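Local coordinates for protein transcriptional regulator (Aquifex aeolicus, PDB 2EH3) that regulates transcription as a TetR/AcrR-family protein, probably by binding DNA through its helix-turn-helix domain, at the interface of chains A and B. Sequence-based numbering; all coordinates share one arbitrary frame. Chains: chain A/B, Transcriptional regulator.

The interface of chains A and B. Residues chain A 95-96, 99-100, 147, 151; chain B 95, 99-100, 105, 108-109, 143, 147.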
ATOM      1  N   LEU A  95      -5.505   3.409   5.422  1.00  9.54           N
ATOM      2  CA  LEU A  95      -4.752   2.181   5.153  1.00 10.14           C
ATOM      3  C   LEU A  95      -5.015   1.041   6.146  1.00 10.49           C
ATOM      4  O   LEU A  95      -5.445  -0.070   5.761  1.00 10.21           O
ATOM      5  CB  LEU A  95      -3.254   2.516   5.147  1.00 11.15           C
ATOM      6  CG  LEU A  95      -2.258   1.360   5.069  1.00 15.35           C
ATOM      7  CD1 LEU A  95      -2.511   0.493   3.855  1.00 17.56           C
ATOM      8  CD2 LEU A  95      -0.838   1.934   5.039  1.00 15.47           C
ATOM      9  N   PHE A  96      -4.825   1.320   7.428  1.00 10.12           N
ATOM     10  CA  PHE A  96      -4.903   0.246   8.407  1.00  9.86           C
ATOM     11  C   PHE A  96      -6.259  -0.210   8.843  1.00 10.95           C
ATOM     12  O   PHE A  96      -6.407  -1.358   9.274  1.00 12.48           O
ATOM     13  CB  PHE A  96      -4.023   0.609   9.595  1.00  9.81           C
ATOM     14  CG  PHE A  96      -2.575   0.704   9.230  1.00 10.48           C
ATOM     15  CD1 PHE A  96      -1.885  -0.431   8.779  1.00 12.05           C
ATOM     16  CD2 PHE A  96      -1.895   1.916   9.293  1.00 11.10           C
ATOM     17  CE1 PHE A  96      -0.540  -0.358   8.402  1.00 12.67           C
ATOM     18  CE2 PHE A  96      -0.550   1.991   8.913  1.00 12.90           C
ATOM     19  CZ  PHE A  96       0.127   0.859   8.472  1.00 10.93           C
ATOM     20  N   LEU A  99      -8.150  -0.483   3.977  1.00  8.83           N
ATOM     21  CA  LEU A  99      -7.519  -1.448   3.069  1.00  9.62           C
ATOM     22  C   LEU A  99      -7.296  -2.780   3.775  1.00 10.37           C
ATOM     23  O   LEU A  99      -7.600  -3.845   3.221  1.00  9.97           O
ATOM     24  CB  LEU A  99      -6.178  -0.905   2.548  1.00  9.90           C
ATOM     25  CG  LEU A  99      -5.347  -1.964   1.790  1.00  9.24           C
ATOM     26  CD1 LEU A  99      -6.127  -2.412   0.550  1.00 11.10           C
ATOM     27  CD2 LEU A  99      -3.963  -1.379   1.363  1.00 12.68           C
ATOM     28  N   CYS A 100      -6.792  -2.722   5.001  1.00 10.66           N
ATOM     29  CA  CYS A 100      -6.472  -3.929   5.761  1.00 11.13           C
ATOM     30  C   CYS A 100      -7.677  -4.721   6.224  1.00 13.88           C
ATOM     31  O   CYS A 100      -7.559  -5.887   6.597  1.00 16.80           O
ATOM     32  CB  CYS A 100      -5.580  -3.538   6.947  1.00 11.17           C
ATOM     33  SG  CYS A 100      -3.939  -2.958   6.437  1.00 11.70           S
ATOM     34  N   LEU A 147       3.690   6.197   2.246  1.00 12.26           N
ATOM     35  CA  LEU A 147       3.895   4.969   2.993  1.00 13.48           C
ATOM     36  C   LEU A 147       5.259   4.947   3.689  1.00 13.30           C
ATOM     37  O   LEU A 147       5.396   4.545   4.845  1.00 14.57           O
ATOM     38  CB  LEU A 147       3.769   3.779   2.040  1.00 16.63           C
ATOM     39  CG  LEU A 147       3.861   2.413   2.688  1.00 19.74           C
ATOM     40  CD1 LEU A 147       2.642   2.178   3.567  1.00 21.55           C
ATOM     41  CD2 LEU A 147       3.921   1.379   1.598  1.00 20.41           C
ATOM     42  N   ILE A 151       4.022   7.052   6.952  1.00 19.45           N
ATOM     43  CA  ILE A 151       3.604   5.863   7.720  1.00 20.74           C
ATOM     44  C   ILE A 151       4.714   5.096   8.421  1.00 21.92           C
ATOM     45  O   ILE A 151       4.627   4.839   9.628  1.00 22.77           O
ATOM     46  CB  ILE A 151       2.836   4.846   6.833  1.00 20.80           C
ATOM     47  CG1 ILE A 151       1.606   5.523   6.227  1.00 20.33           C
ATOM     48  CG2 ILE A 151       2.459   3.600   7.662  1.00 21.26           C
ATOM     49  CD1 ILE A 151       0.650   6.110   7.257  1.00 23.33           C
TER
ATOM     50  N   LEU B  95       1.220  -8.092   2.088  1.00  9.54           N
ATOM     51  CA  LEU B  95       0.422  -6.913   2.435  1.00 10.14           C
ATOM     52  C   LEU B  95      -0.549  -7.121   3.605  1.00 10.49           C
ATOM     53  O   LEU B  95      -0.488  -6.413   4.635  1.00 10.21           O
ATOM     54  CB  LEU B  95      -0.364  -6.469   1.193  1.00 11.15           C
ATOM     55  CG  LEU B  95      -1.410  -5.367   1.358  1.00 15.35           C
ATOM     56  CD1 LEU B  95      -0.804  -4.116   1.955  1.00 17.56           C
ATOM     57  CD2 LEU B  95      -2.032  -5.070  -0.010  1.00 15.47           C
ATOM     58  N   LEU B  99       2.206  -6.012   6.439  1.00  8.83           N
ATOM     59  CA  LEU B  99       2.018  -4.562   6.570  1.00  9.62           C
ATOM     60  C   LEU B  99       0.857  -4.256   7.507  1.00 10.37           C
ATOM     61  O   LEU B  99       0.973  -3.397   8.393  1.00  9.97           O
ATOM     62  CB  LEU B  99       1.759  -3.924   5.195  1.00  9.90           C
ATOM     63  CG  LEU B  99       1.309  -2.449   5.286  1.00  9.24           C
ATOM     64  CD1 LEU B  99       2.432  -1.626   5.925  1.00 11.10           C
ATOM     65  CD2 LEU B  99       0.978  -1.883   3.868  1.00 12.68           C
ATOM     66  N   CYS B 100      -0.247  -4.970   7.334  1.00 10.66           N
ATOM     67  CA  CYS B 100      -1.453  -4.730   8.126  1.00 11.13           C
ATOM     68  C   CYS B 100      -1.342  -5.135   9.581  1.00 13.88           C
ATOM     69  O   CYS B 100      -2.147  -4.720  10.412  1.00 16.80           O
ATOM     70  CB  CYS B 100      -2.633  -5.436   7.445  1.00 11.17           C
ATOM     71  SG  CYS B 100      -3.070  -4.701   5.846  1.00 11.70           S
ATOM     72  N   ARG B 105       4.900  -5.596  10.919  1.00 12.16           N
ATOM     73  CA  ARG B 105       5.060  -4.425  10.046  1.00 12.24           C
ATOM     74  C   ARG B 105       6.510  -4.123   9.703  1.00 12.52           C
ATOM     75  O   ARG B 105       6.818  -3.750   8.559  1.00 11.76           O
ATOM     76  CB  ARG B 105       4.435  -3.184  10.690  1.00 14.26           C
ATOM     77  CG  ARG B 105       4.283  -2.022   9.688  1.00 15.08           C
ATOM     78  CD  ARG B 105       3.361  -0.939  10.233  1.00 15.34           C
ATOM     79  NE  ARG B 105       2.051  -1.514  10.504  1.00 14.53           N
ATOM     80  CZ  ARG B 105       1.071  -0.904  11.159  1.00 15.44           C
ATOM     81  NH1 ARG B 105       1.248   0.332  11.616  1.00 16.59           N
ATOM     82  NH2 ARG B 105      -0.079  -1.534  11.362  1.00 16.98           N
ATOM     83  N   TYR B 108       7.808  -6.136   6.680  1.00 12.38           N
ATOM     84  CA  TYR B 108       7.299  -5.613   5.420  1.00 13.82           C
ATOM     85  C   TYR B 108       8.222  -4.495   4.997  1.00 13.77           C
ATOM     86  O   TYR B 108       8.757  -4.503   3.885  1.00 13.17           O
ATOM     87  CB  TYR B 108       5.891  -5.045   5.603  1.00 14.06           C
ATOM     88  CG  TYR B 108       5.332  -4.345   4.393  1.00 13.58           C
ATOM     89  CD1 TYR B 108       4.679  -5.059   3.381  1.00 14.21           C
ATOM     90  CD2 TYR B 108       5.423  -2.964   4.266  1.00 14.53           C
ATOM     91  CE1 TYR B 108       4.123  -4.405   2.281  1.00 16.06           C
ATOM     92  CE2 TYR B 108       4.882  -2.294   3.172  1.00 16.84           C
ATOM     93  CZ  TYR B 108       4.223  -3.024   2.178  1.00 17.08           C
ATOM     94  OH  TYR B 108       3.656  -2.335   1.126  1.00 21.39           O
ATOM     95  N   PHE B 109       8.435  -3.535   5.885  1.00 13.50           N
ATOM     96  CA  PHE B 109       9.315  -2.428   5.498  1.00 12.99           C
ATOM     97  C   PHE B 109      10.778  -2.808   5.293  1.00 14.14           C
ATOM     98  O   PHE B 109      11.459  -2.215   4.432  1.00 15.21           O
ATOM     99  CB  PHE B 109       9.164  -1.260   6.482  1.00 12.19           C
ATOM    100  CG  PHE B 109       7.877  -0.501   6.298  1.00 12.09           C
ATOM    101  CD1 PHE B 109       7.598   0.119   5.073  1.00 15.06           C
ATOM    102  CD2 PHE B 109       6.917  -0.446   7.315  1.00 13.26           C
ATOM    103  CE1 PHE B 109       6.380   0.782   4.856  1.00 13.92           C
ATOM    104  CE2 PHE B 109       5.683   0.223   7.107  1.00 14.55           C
ATOM    105  CZ  PHE B 109       5.417   0.833   5.871  1.00 14.38           C
ATOM    106  N   ARG B 143       4.153  -0.871  -7.329  1.00 13.49           N
ATOM    107  CA  ARG B 143       3.229  -1.193  -6.240  1.00 14.82           C
ATOM    108  C   ARG B 143       1.778  -0.791  -6.595  1.00 14.09           C
ATOM    109  O   ARG B 143       0.842  -1.548  -6.325  1.00 16.58           O
ATOM    110  CB  ARG B 143       3.760  -0.564  -4.950  1.00 16.19           C
ATOM    111  CG  ARG B 143       5.116  -1.237  -4.611  1.00 18.83           C
ATOM    112  CD  ARG B 143       5.907  -0.535  -3.513  1.00 20.58           C
ATOM    113  NE  ARG B 143       5.324  -0.734  -2.189  1.00 22.70           N
ATOM    114  CZ  ARG B 143       5.754  -0.116  -1.093  1.00 23.04           C
ATOM    115  NH1 ARG B 143       6.754   0.735  -1.168  1.00 21.98           N
ATOM    116  NH2 ARG B 143       5.202  -0.368   0.080  1.00 24.67           N
ATOM    117  N   LEU B 147      -1.211  -3.488  -6.591  1.00 12.26           N
ATOM    118  CA  LEU B 147      -2.345  -3.276  -5.708  1.00 13.48           C
ATOM    119  C   LEU B 147      -3.663  -3.203  -6.485  1.00 13.30           C
ATOM    120  O   LEU B 147      -4.685  -3.768  -6.091  1.00 14.57           O
ATOM    121  CB  LEU B 147      -2.126  -1.984  -4.918  1.00 16.63           C
ATOM    122  CG  LEU B 147      -3.182  -1.671  -3.878  1.00 19.74           C
ATOM    123  CD1 LEU B 147      -3.109  -2.688  -2.749  1.00 21.55           C
ATOM    124  CD2 LEU B 147      -2.923  -0.288  -3.348  1.00 20.41           C
TER
HETATM  125  O   HOH W   1      -4.323  -2.897  10.512  1.00 26.35           O
HETATM  126  O   HOH W   2       3.675   2.390  10.887  1.00 29.32           O
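A two-fold symmetric interface, sealed by a disulfide, joins two copies of this TetR/AcrR-family regulator through the helices of their C-terminal regions. Family members generally act as dimers, so this contact probably helps hold the two helix-turn-helix domains as a pair. At the two-fold, A:Cys100 SG bonds covalently to B:Cys100 SG at 2.0 Å; each sulfur lies anti to its own carbonyl carbon (chi1 -67°), just past the end of helix 88-99. Small cysteines suit this spot, where the two backbones come close. A water joins A:Phe96 O (2.9 Å) to B:Cys100 O (2.8 Å), linking backbone carbonyls of the two chains.

Farther out from the disulfide, the guanidinium of B:Arg105 lies flat over one face of the A:Phe96 ring, NH2 toward the rim and CE1 of the phenyl beneath the middle of the guanidinium, with the planes 11° apart. The two side chains meet tip to tip in a cation-pi stack, NH2 of B:Arg105 3.2 Å from A:Phe96 CE1; a flat cation suits an aromatic face. A:Leu95 CG backs the opposite face of the ring, while A:Ile151 CG2 touches its edge. The arginine chain leaves with CG anti to the backbone N and bends at chi3 (-59°). Its NE donates a bent bond of 3.0 Å to the backbone O of B:Leu99, which is tilted out of the guanidinium plane; this would help to hold the group. NH1 makes a long contact to a water bound to A:Ile151 O. An alanine at B:Arg105 would remove the guanidinium, and would probably cost the stack, this water link and the tether to B:Leu99.

Farther along, A:Leu147, with CG anti to its backbone N, crosses B:Phe109 obliquely. Its branch point CG meets the phenyl edge in plane, 3.7 Å from CE1 of B:Phe109, an apolar meeting that suits a leucine with much surface against the partner. B:Arg143 crosses the same leucine at about a right angle, and its NH2 donates in the guanidinium plane to the phenol OH of B:Tyr108 at 2.7 Å, which holds the group.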